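Local coordinates for protein alpha-L-rhamnosidase (Klebsiella oxytoca, PDB 4XHC) that hydrolyses terminal alpha-L-rhamnose residues from rhamnosides as a two-domain glycoside hydrolase of family GH78, and binds rhamnose in its pocket, at residues V104-F109 / P168-F173; F307-L312 / Q380-L385. All blocks are in the same frame, centred on the assembly; numbering follows the deposited sequence.

Interaction 1. Residues V104-F109 / P168-F173; sequences VGYLHF and PRRYCF
Gly105 and Tyr171 face each other as an antiparallel hydrogen-bonded pair, and their two backbone bonds carry the polar part of this contact. Gly105 N donates to Tyr171 O at 2.9 Å, nearly straight at 168°, and the carbonyl of Gly105 receives the N-H of Tyr171 in return. Beside them Val104 and Cys172 form the adjoining non-hydrogen-bonded pair. At Gly105, which has no side chain, the chain turns a corner, and no further bridge forms between the two segments. The next link between them is a water, which accepts from Leu107 N and donates to Arg169 O. The side chain of Arg169 turns to the second subunit, where it forms a salt bridge with Asp159 of that chain.

Arg170 brings two kinds of packing together. Its side chain leaves opposite the backbone N (chi1 -164°) and passes across Tyr106, with Arg170 CG over one face of the Tyr106 ring in a CH-pi contact, 4.2 Å from the ring centroid. Further along, Val104 CG1 lies over one face of the guanidinium, 3.5 Å from Arg170 NE. The polar end reaches Glu236 in a salt bridge and also the carbonyl of Pro239. At the edge of the Tyr106 ring, close to its plane, Tyr106 CE2 approaches Pro168 O at 3.3 Å. Val104 CG2 meets Cys172 SG more loosely at 4.2 Å.

The short pairing lies where both chains pass between the two larger antiparallel sheets of the N-terminal domain: 102-104 runs from 94-99 to 106-115, and 171-173 from 163-166 to 175-182. The rings of Tyr171 and Phe173 pack on Phe128 of strand 122-129, while strand 106-115 continues between 187-200 and 163-166.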
loop_
_atom_site.group_PDB
_atom_site.type_symbol
_atom_site.label_atom_id
_atom_site.label_comp_id
_atom_site.label_asym_id
_atom_site.label_seq_id
_atom_site.Cartn_x
_atom_site.Cartn_y
_atom_site.Cartn_z
ATOM N N VAL A 104 -11.735 -16.786 -3.270
ATOM C CA VAL A 104 -10.504 -16.415 -3.935
ATOM C C VAL A 104 -10.878 -15.369 -4.947
ATOM O O VAL A 104 -11.684 -15.647 -5.830
ATOM C CB VAL A 104 -9.914 -17.598 -4.705
ATOM C CG1 VAL A 104 -8.602 -17.200 -5.361
ATOM C CG2 VAL A 104 -9.741 -18.788 -3.778
ATOM N N GLY A 105 -10.309 -14.178 -4.852
ATOM C CA GLY A 105 -10.679 -13.147 -5.803
ATOM C C GLY A 105 -10.267 -11.731 -5.475
ATOM O O GLY A 105 -9.317 -11.493 -4.738
ATOM N N TYR A 106 -11.014 -10.784 -6.031
ATOM C CA TYR A 106 -10.627 -9.390 -6.013
ATOM C C TYR A 106 -11.637 -8.576 -5.224
ATOM O O TYR A 106 -12.842 -8.749 -5.402
ATOM C CB TYR A 106 -10.504 -8.908 -7.457
ATOM C CG TYR A 106 -9.476 -9.714 -8.225
ATOM C CD1 TYR A 106 -9.840 -10.865 -8.935
ATOM C CD2 TYR A 106 -8.125 -9.354 -8.205
ATOM C CE1 TYR A 106 -8.895 -11.620 -9.618
ATOM C CE2 TYR A 106 -7.174 -10.098 -8.895
ATOM C CZ TYR A 106 -7.563 -11.227 -9.597
ATOM O OH TYR A 106 -6.613 -11.955 -10.265
ATOM N N LEU A 107 -11.141 -7.709 -4.344
ATOM C CA LEU A 107 -11.994 -6.861 -3.495
ATOM C C LEU A 107 -12.442 -5.555 -4.190
ATOM O O LEU A 107 -11.640 -4.874 -4.833
ATOM C CB LEU A 107 -11.258 -6.523 -2.201
ATOM C CG LEU A 107 -12.091 -5.889 -1.084
ATOM C CD1 LEU A 107 -13.072 -6.879 -0.479
ATOM C CD2 LEU A 107 -11.184 -5.337 0.008
ATOM N N HIS A 108 -13.729 -5.228 -4.054
ATOM C CA HIS A 108 -14.317 -3.993 -4.584
ATOM C C HIS A 108 -15.077 -3.334 -3.449
ATOM O O HIS A 108 -15.810 -4.016 -2.746
ATOM C CB HIS A 108 -15.272 -4.325 -5.748
ATOM C CG HIS A 108 -16.061 -3.154 -6.267
ATOM N ND1 HIS A 108 -17.437 -3.166 -6.357
ATOM C CD2 HIS A 108 -15.670 -1.955 -6.759
ATOM C CE1 HIS A 108 -17.860 -2.023 -6.863
ATOM N NE2 HIS A 108 -16.807 -1.270 -7.118
ATOM N N PHE A 109 -14.892 -2.031 -3.243
ATOM C CA PHE A 109 -15.741 -1.280 -2.301
ATOM C C PHE A 109 -15.894 0.194 -2.669
ATOM O O PHE A 109 -15.081 0.750 -3.395
ATOM C CB PHE A 109 -15.240 -1.422 -0.856
ATOM C CG PHE A 109 -13.897 -0.801 -0.608
ATOM C CD1 PHE A 109 -13.775 0.567 -0.411
ATOM C CD2 PHE A 109 -12.757 -1.586 -0.559
ATOM C CE1 PHE A 109 -12.538 1.145 -0.189
ATOM C CE2 PHE A 109 -11.518 -1.019 -0.339
ATOM C CZ PHE A 109 -11.404 0.349 -0.154
ATOM N N PRO A 168 -5.979 -4.541 -7.060
ATOM C CA PRO A 168 -5.436 -5.360 -8.158
ATOM C C PRO A 168 -4.946 -6.769 -7.756
ATOM O O PRO A 168 -4.957 -7.667 -8.598
ATOM C CB PRO A 168 -4.278 -4.509 -8.689
ATOM C CG PRO A 168 -3.839 -3.688 -7.517
ATOM C CD PRO A 168 -4.995 -3.556 -6.564
ATOM N N ARG A 169 -4.527 -6.965 -6.504
ATOM C CA ARG A 169 -4.026 -8.273 -6.070
ATOM C C ARG A 169 -5.156 -9.257 -5.751
ATOM O O ARG A 169 -6.211 -8.875 -5.254
ATOM C CB ARG A 169 -3.110 -8.134 -4.856
ATOM C CG ARG A 169 -1.809 -7.402 -5.144
ATOM C CD ARG A 169 -0.866 -7.485 -3.951
ATOM N NE ARG A 169 -0.303 -8.830 -3.792
ATOM C CZ ARG A 169 -0.117 -9.464 -2.630
ATOM N NH1 ARG A 169 -0.463 -8.908 -1.466
ATOM N NH2 ARG A 169 0.413 -10.680 -2.635
ATOM N N ARG A 170 -4.915 -10.531 -6.042
ATOM C CA ARG A 170 -5.869 -11.594 -5.748
ATOM C C ARG A 170 -5.676 -12.088 -4.322
ATOM O O ARG A 170 -4.598 -12.496 -3.950
ATOM C CB ARG A 170 -5.673 -12.756 -6.722
ATOM C CG ARG A 170 -6.839 -13.731 -6.750
ATOM C CD ARG A 170 -6.460 -15.015 -7.459
ATOM N NE ARG A 170 -5.596 -15.839 -6.635
ATOM C CZ ARG A 170 -5.033 -16.971 -7.036
ATOM N NH1 ARG A 170 -5.229 -17.422 -8.277
ATOM N NH2 ARG A 170 -4.272 -17.659 -6.192
ATOM N N TYR A 171 -6.728 -12.053 -3.527
ATOM C CA TYR A 171 -6.655 -12.473 -2.136
ATOM C C TYR A 171 -7.476 -13.742 -1.935
ATOM O O TYR A 171 -8.392 -14.023 -2.704
ATOM C CB TYR A 171 -7.154 -11.352 -1.207
ATOM C CG TYR A 171 -6.345 -10.072 -1.302
ATOM C CD1 TYR A 171 -5.086 -9.977 -0.723
ATOM C CD2 TYR A 171 -6.840 -8.956 -1.981
ATOM C CE1 TYR A 171 -4.338 -8.811 -0.822
ATOM C CE2 TYR A 171 -6.104 -7.783 -2.079
ATOM C CZ TYR A 171 -4.853 -7.712 -1.500
ATOM O OH TYR A 171 -4.112 -6.555 -1.598
ATOM N N CYS A 172 -7.126 -14.507 -0.906
ATOM C CA CYS A 172 -7.828 -15.728 -0.554
ATOM C C CYS A 172 -8.236 -15.594 0.885
ATOM O O CYS A 172 -7.385 -15.526 1.756
ATOM C CB CYS A 172 -6.902 -16.925 -0.714
ATOM S SG CYS A 172 -7.614 -18.489 -0.161
ATOM N N PHE A 173 -9.529 -15.532 1.153
ATOM C CA PHE A 173 -9.968 -15.187 2.496
ATOM C C PHE A 173 -11.416 -15.525 2.794
ATOM O O PHE A 173 -12.226 -15.723 1.898
ATOM C CB PHE A 173 -9.765 -13.683 2.734
ATOM C CG PHE A 173 -10.597 -12.809 1.834
ATOM C CD1 PHE A 173 -10.195 -12.551 0.531
ATOM C CD2 PHE A 173 -11.781 -12.250 2.284
ATOM C CE1 PHE A 173 -10.958 -11.754 -0.310
ATOM C CE2 PHE A 173 -12.544 -11.451 1.452
ATOM C CZ PHE A 173 -12.131 -11.202 0.155
HETATM O O HOH W 1 -8.506 -7.397 -4.637
#

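Interaction 2. Residues F307-L312 / Q380-L385; sequences FFVDVL and QRAIWL
Val309 and Leu385 supply much of the apolar contact between two helices that run in broadly the same direction, their segment axes 9.1 Å apart at closest approach and crossing at 48°. The valine points at the facing helix and leads with one methyl: Val309 CG1, anti to the backbone N (chi1 179°), comes to 3.6 Å from Ala382 N and also touches the beta carbon of Arg381. At Ala382, which has only a beta carbon, this methyl lies close to the helix backbone, with Ala382 CB 4.1 Å from Val309 CG1. Leu385 answers from the next turn, where Leu385 CD1 rests against Val309 CG1 at 4.0 Å and, more distantly, against CD2 of Leu312.

The charged pair is Asp310 and Arg381, which lie alongside each other and point the same way. Asp310 OD1 is 3.4 Å from Arg381 CG, so the carboxylate oxygen also lies against the aliphatic part of the arginine. The salt bridge from Asp310 OD1 to Arg381 NE is long, at 3.6 Å, and the oxygen stands well out of the guanidinium plane; carboxylate and guanidinium are turned 84° apart. Attraction here is thus between charges, with no N-H directed at the oxygen. Both groups have stronger partners: Asp310 OD2 forms a salt bridge with Arg251, and Arg381 NH1 donates to the carbonyl of Tyr377.

These helices, 302-319 and 368-389, belong to the six-hairpin glycosidase domain, consistent with the (alpha/alpha)6 barrel of this family. Phe308 and Leu312 pack on Leu271 of helix 264-276, Ala382 and Leu385 reach helix 322-340, and Ile383 faces helix 391-412.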
loop_
_atom_site.group_PDB
_atom_site.type_symbol
_atom_site.label_atom_id
_atom_site.label_comp_id
_atom_site.label_asym_id
_atom_site.label_seq_id
_atom_site.Cartn_x
_atom_site.Cartn_y
_atom_site.Cartn_z
ATOM N N PHE A 307 6.169 -39.297 -9.789
ATOM C CA PHE A 307 4.721 -39.156 -9.866
ATOM C C PHE A 307 4.255 -38.687 -11.237
ATOM O O PHE A 307 3.087 -38.863 -11.575
ATOM C CB PHE A 307 4.172 -38.209 -8.788
ATOM C CG PHE A 307 4.219 -38.761 -7.381
ATOM C CD1 PHE A 307 4.043 -40.109 -7.121
ATOM C CD2 PHE A 307 4.392 -37.901 -6.308
ATOM C CE1 PHE A 307 4.083 -40.589 -5.822
ATOM C CE2 PHE A 307 4.421 -38.372 -5.004
ATOM C CZ PHE A 307 4.270 -39.720 -4.761
ATOM N N PHE A 308 5.153 -38.117 -12.028
ATOM C CA PHE A 308 4.831 -37.830 -13.417
ATOM C C PHE A 308 4.282 -39.082 -14.107
ATOM O O PHE A 308 3.326 -39.009 -14.888
ATOM C CB PHE A 308 6.058 -37.319 -14.171
ATOM C CG PHE A 308 5.751 -36.813 -15.551
ATOM C CD1 PHE A 308 5.385 -35.489 -15.751
ATOM C CD2 PHE A 308 5.812 -37.661 -16.650
ATOM C CE1 PHE A 308 5.094 -35.022 -17.023
ATOM C CE2 PHE A 308 5.520 -37.199 -17.922
ATOM C CZ PHE A 308 5.164 -35.879 -18.109
ATOM N N VAL A 309 4.870 -40.233 -13.799
ATOM C CA VAL A 309 4.433 -41.483 -14.399
ATOM C C VAL A 309 3.001 -41.800 -13.998
ATOM O O VAL A 309 2.187 -42.169 -14.857
ATOM C CB VAL A 309 5.319 -42.673 -13.988
ATOM C CG1 VAL A 309 4.810 -43.965 -14.617
ATOM C CG2 VAL A 309 6.768 -42.421 -14.375
ATOM N N ASP A 310 2.691 -41.677 -12.706
ATOM C CA ASP A 310 1.362 -42.070 -12.235
ATOM C C ASP A 310 0.290 -41.090 -12.730
ATOM O O ASP A 310 -0.822 -41.509 -13.065
ATOM C CB ASP A 310 1.315 -42.240 -10.710
ATOM C CG ASP A 310 0.038 -42.969 -10.226
ATOM O OD1 ASP A 310 -0.373 -44.005 -10.808
ATOM O OD2 ASP A 310 -0.563 -42.493 -9.247
ATOM N N VAL A 311 0.625 -39.804 -12.814
ATOM C CA VAL A 311 -0.318 -38.827 -13.361
ATOM C C VAL A 311 -0.629 -39.134 -14.826
ATOM O O VAL A 311 -1.785 -39.062 -15.238
ATOM C CB VAL A 311 0.188 -37.371 -13.237
ATOM C CG1 VAL A 311 -0.804 -36.413 -13.885
ATOM C CG2 VAL A 311 0.392 -37.001 -11.775
ATOM N N LEU A 312 0.401 -39.460 -15.605
ATOM C CA LEU A 312 0.211 -39.799 -17.016
ATOM C C LEU A 312 -0.634 -41.057 -17.166
ATOM O O LEU A 312 -1.526 -41.111 -18.012
ATOM C CB LEU A 312 1.554 -39.985 -17.723
ATOM C CG LEU A 312 1.525 -40.151 -19.249
ATOM C CD1 LEU A 312 0.855 -38.977 -19.937
ATOM C CD2 LEU A 312 2.935 -40.324 -19.795
ATOM N N GLN A 380 5.715 -49.930 -11.412
ATOM C CA GLN A 380 4.556 -50.734 -11.822
ATOM C C GLN A 380 3.710 -50.030 -12.888
ATOM O O GLN A 380 3.274 -50.657 -13.845
ATOM C CB GLN A 380 3.698 -51.072 -10.594
ATOM C CG GLN A 380 2.453 -51.922 -10.847
ATOM C CD GLN A 380 2.771 -53.304 -11.370
ATOM O OE1 GLN A 380 2.845 -54.263 -10.606
ATOM N NE2 GLN A 380 2.974 -53.412 -12.669
ATOM N N ARG A 381 3.483 -48.733 -12.715
ATOM C CA ARG A 381 2.717 -47.966 -13.693
ATOM C C ARG A 381 3.521 -47.733 -14.963
ATOM O O ARG A 381 2.952 -47.701 -16.051
ATOM C CB ARG A 381 2.240 -46.624 -13.123
ATOM C CG ARG A 381 0.931 -46.704 -12.351
ATOM C CD ARG A 381 1.169 -47.150 -10.926
ATOM N NE ARG A 381 -0.058 -47.579 -10.265
ATOM C CZ ARG A 381 -0.095 -48.337 -9.170
ATOM N NH1 ARG A 381 1.021 -48.755 -8.584
ATOM N NH2 ARG A 381 -1.258 -48.687 -8.652
ATOM N N ALA A 382 4.835 -47.561 -14.829
ATOM C CA ALA A 382 5.709 -47.480 -16.002
ATOM C C ALA A 382 5.651 -48.761 -16.863
ATOM O O ALA A 382 5.789 -48.705 -18.079
ATOM C CB ALA A 382 7.140 -47.189 -15.577
ATOM N N ILE A 383 5.441 -49.908 -16.226
ATOM C CA ILE A 383 5.289 -51.169 -16.945
ATOM C C ILE A 383 3.987 -51.163 -17.730
ATOM O O ILE A 383 3.959 -51.552 -18.900
ATOM C CB ILE A 383 5.310 -52.376 -15.989
ATOM C CG1 ILE A 383 6.709 -52.552 -15.412
ATOM C CG2 ILE A 383 4.900 -53.660 -16.700
ATOM C CD1 ILE A 383 6.744 -53.423 -14.174
ATOM N N TRP A 384 2.906 -50.724 -17.095
ATOM C CA TRP A 384 1.617 -50.715 -17.768
ATOM C C TRP A 384 1.647 -49.791 -18.992
ATOM O O TRP A 384 1.075 -50.120 -20.047
ATOM C CB TRP A 384 0.493 -50.345 -16.793
ATOM C CG TRP A 384 0.227 -51.416 -15.756
ATOM C CD1 TRP A 384 0.398 -52.766 -15.906
ATOM C CD2 TRP A 384 -0.286 -51.226 -14.431
ATOM N NE1 TRP A 384 0.033 -53.424 -14.758
ATOM C CE2 TRP A 384 -0.391 -52.504 -13.835
ATOM C CE3 TRP A 384 -0.673 -50.100 -13.689
ATOM C CZ2 TRP A 384 -0.860 -52.688 -12.526
ATOM C CZ3 TRP A 384 -1.138 -50.287 -12.386
ATOM C CH2 TRP A 384 -1.228 -51.574 -11.821
ATOM N N LEU A 385 2.338 -48.661 -18.859
ATOM C CA LEU A 385 2.514 -47.739 -19.980
ATOM C C LEU A 385 3.431 -48.343 -21.042
ATOM O O LEU A 385 3.148 -48.258 -22.240
ATOM C CB LEU A 385 3.082 -46.400 -19.505
ATOM C CG LEU A 385 2.132 -45.488 -18.721
ATOM C CD1 LEU A 385 2.902 -44.336 -18.096
ATOM C CD2 LEU A 385 1.020 -44.953 -19.610
#

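Overall arrangement
Interactions 1 and 2 illustrate how a two-domain enzyme builds each part by different means: backbone pairing at a strand corner in the N-terminal beta domain, side-chain packing between helices in the six-hairpin glycosidase domain. They follow one another along the chain and lie on opposite sides of its centre, their own centres 38 Å apart and their nearest atoms about 20 Å apart, so neither touches the other. In interaction 1 the side chain of Arg170 is about 13 Å from the bound rhamnose, too far to touch it, but its partner Glu236 directly precedes the pocket residue Asp237. Interaction 2 lies in the six-hairpin domain, which also holds the pocket residues, Tyr304 of helix 302-319 among them.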